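Local coordinates for papain-like protease (Human betacoronavirus 2c EMC/2012, PDB 4PT5), which is a viral cysteine protease that probably cleaves the coronavirus replicase polyprotein and, as in related papain-like proteases, removes ubiquitin from host proteins, at residues L181-R186 and T242-L247. Sequence-based numbering, arbitrary orientation.
Sequences LCCSAR and TTPWLL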
loop_
_atom_site.group_PDB
_atom_site.type_symbol
_atom_site.label_atom_id
_atom_site.label_comp_id
_atom_site.label_asym_id
_atom_site.label_seq_id
_atom_site.Cartn_x
_atom_site.Cartn_y
_atom_site.Cartn_z
ATOM N N LEU A 181 0.765 -5.372 20.741
ATOM C CA LEU A 181 0.064 -6.008 21.853
ATOM C C LEU A 181 0.524 -5.462 23.207
ATOM O O LEU A 181 1.706 -5.162 23.397
ATOM C CB LEU A 181 0.261 -7.522 21.799
ATOM C CG LEU A 181 -0.849 -8.390 22.390
ATOM C CD1 LEU A 181 -2.050 -8.461 21.455
ATOM C CD2 LEU A 181 -0.311 -9.782 22.674
ATOM N N CYS A 182 -0.418 -5.344 24.142
ATOM C CA CYS A 182 -0.148 -4.779 25.466
ATOM C C CYS A 182 0.115 -5.840 26.541
ATOM O O CYS A 182 0.188 -5.523 27.732
ATOM C CB CYS A 182 -1.300 -3.864 25.895
ATOM S SG CYS A 182 -1.545 -2.418 24.837
ATOM N N CYS A 183 0.262 -7.093 26.114
ATOM C CA CYS A 183 0.506 -8.213 27.026
ATOM C C CYS A 183 1.436 -9.261 26.406
ATOM O O CYS A 183 2.011 -9.036 25.338
ATOM C CB CYS A 183 -0.821 -8.850 27.460
ATOM S SG CYS A 183 -1.877 -9.400 26.098
ATOM N N SER A 184 1.581 -10.398 27.085
ATOM C CA SER A 184 2.446 -11.482 26.621
ATOM C C SER A 184 1.739 -12.406 25.633
ATOM O O SER A 184 0.616 -12.857 25.880
ATOM C CB SER A 184 2.970 -12.303 27.805
ATOM O OG SER A 184 3.866 -11.548 28.601
ATOM N N ALA A 185 2.408 -12.676 24.515
ATOM C CA ALA A 185 1.948 -13.666 23.547
ATOM C C ALA A 185 3.106 -14.552 23.108
ATOM O O ALA A 185 4.234 -14.082 22.966
ATOM C CB ALA A 185 1.306 -12.992 22.346
ATOM N N ARG A 186 2.817 -15.834 22.893
ATOM C CA ARG A 186 3.836 -16.805 22.501
ATOM C C ARG A 186 3.267 -17.878 21.570
ATOM O O ARG A 186 2.182 -18.413 21.808
ATOM C CB ARG A 186 4.480 -17.432 23.746
ATOM C CG ARG A 186 5.531 -18.497 23.469
ATOM C CD ARG A 186 6.385 -18.768 24.697
ATOM N NE ARG A 186 7.508 -17.836 24.785
ATOM C CZ ARG A 186 8.756 -18.118 24.413
ATOM N NH1 ARG A 186 9.062 -19.318 23.932
ATOM N NH2 ARG A 186 9.705 -17.196 24.531
ATOM N N THR A 242 0.217 -19.399 23.629
ATOM C CA THR A 242 -0.384 -18.543 24.648
ATOM C C THR A 242 -0.676 -17.162 24.056
ATOM O O THR A 242 0.246 -16.423 23.709
ATOM C CB THR A 242 0.524 -18.420 25.892
ATOM O OG1 THR A 242 1.021 -19.714 26.257
ATOM C CG2 THR A 242 -0.246 -17.825 27.069
ATOM N N THR A 243 -1.961 -16.833 23.931
ATOM C CA THR A 243 -2.402 -15.558 23.345
ATOM C C THR A 243 -3.564 -14.940 24.138
ATOM O O THR A 243 -4.207 -15.636 24.924
ATOM C CB THR A 243 -2.844 -15.725 21.869
ATOM O OG1 THR A 243 -3.969 -16.611 21.790
ATOM C CG2 THR A 243 -1.711 -16.258 20.999
ATOM N N PRO A 244 -3.819 -13.626 23.955
ATOM C CA PRO A 244 -5.053 -13.028 24.480
ATOM C C PRO A 244 -6.264 -13.309 23.584
ATOM O O PRO A 244 -7.404 -13.275 24.054
ATOM C CB PRO A 244 -4.738 -11.530 24.494
ATOM C CG PRO A 244 -3.707 -11.348 23.436
ATOM C CD PRO A 244 -2.877 -12.600 23.467
ATOM N N TRP A 245 -5.999 -13.578 22.307
ATOM C CA TRP A 245 -7.015 -13.925 21.309
ATOM C C TRP A 245 -6.327 -14.477 20.094
ATOM O O TRP A 245 -5.111 -14.330 19.949
ATOM C CB TRP A 245 -7.863 -12.709 20.933
ATOM C CG TRP A 245 -7.054 -11.467 20.640
ATOM C CD1 TRP A 245 -6.761 -10.419 21.509
ATOM C CD2 TRP A 245 -6.399 -11.101 19.372
ATOM N NE1 TRP A 245 -6.000 -9.462 20.888
ATOM C CE2 TRP A 245 -5.747 -9.807 19.607
ATOM C CE3 TRP A 245 -6.296 -11.691 18.114
ATOM C CZ2 TRP A 245 -5.028 -9.157 18.615
ATOM C CZ3 TRP A 245 -5.569 -11.023 17.123
ATOM C CH2 TRP A 245 -4.950 -9.788 17.369
ATOM N N LEU A 246 -7.086 -15.112 19.204
ATOM C CA LEU A 246 -6.508 -15.694 17.995
ATOM C C LEU A 246 -7.325 -15.397 16.745
ATOM O O LEU A 246 -8.486 -15.793 16.641
ATOM C CB LEU A 246 -6.323 -17.208 18.158
ATOM C CG LEU A 246 -5.826 -18.026 16.958
ATOM C CD1 LEU A 246 -4.369 -17.726 16.624
ATOM C CD2 LEU A 246 -6.021 -19.512 17.217
ATOM N N LEU A 247 -6.697 -14.709 15.796
ATOM C CA LEU A 247 -7.304 -14.446 14.500
ATOM C C LEU A 247 -6.711 -15.383 13.454
ATOM O O LEU A 247 -5.489 -15.436 13.279
ATOM C CB LEU A 247 -7.099 -12.981 14.093
ATOM C CG LEU A 247 -7.765 -12.471 12.809
ATOM C CD1 LEU A 247 -9.277 -12.373 12.957
ATOM C CD2 LEU A 247 -7.178 -11.125 12.413
#
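Pro-244 presents its ring to two side chains of 181-186, Leu-181 and Cys-183, and CG is the atom they share. Leu-181 reaches Pro-244 with CD2, which lies 3.8 Å from CG of the ring, while Cys-183 SG reaches the same CG at 3.8 Å and also approaches CB of that ring. With chi1 at 56°, the sulfur of Cys-183 sits between its own backbone N and carbonyl carbon and is directed at the proline. The other methyl of Leu-181 serves a second partner: CD1 is 4.1 Å from Trp-245 NE1 and 4.2 Å from Trp-245 CZ2. Here the two side chains run alongside one another, pointing opposite ways, and the methyl comes to the indole obliquely. The indole N-H is engaged elsewhere, hydrogen-bonded to the carbonyl oxygen of Lys-126, which helps fix the ring's rotation; Leu-206 of helix 206-209 touches both Leu-181 and Trp-245.

Arg-186 and Thr-242 form an antiparallel hydrogen-bonded pair: Arg-186 N donates to Thr-242 O at 2.8 Å, with 161° at the hydrogen, and Thr-242 N returns a bond to Arg-186 O at 2.9 Å. A secondary CA-H contact reaches the same acceptor, Ala-185 CA lying 3.2 Å from Thr-242 O with 138° at the hydrogen. The Arg-186 and Thr-242 side chains start on the same sheet face, but the arginine, extended through chi1 and chi2, carries its guanidinium away from Thr-242.

The bridge joins the first residue of strand 186-193 to the last of strand 233-242, antiparallel neighbours in the zinc-binding fingers, whereas the apolar cluster lies at the turn between strands 233-242 and 245-250. Both are consistent with the fingers-to-palm junction of the thumb-palm-fingers fold characteristic of coronavirus papain-like proteases.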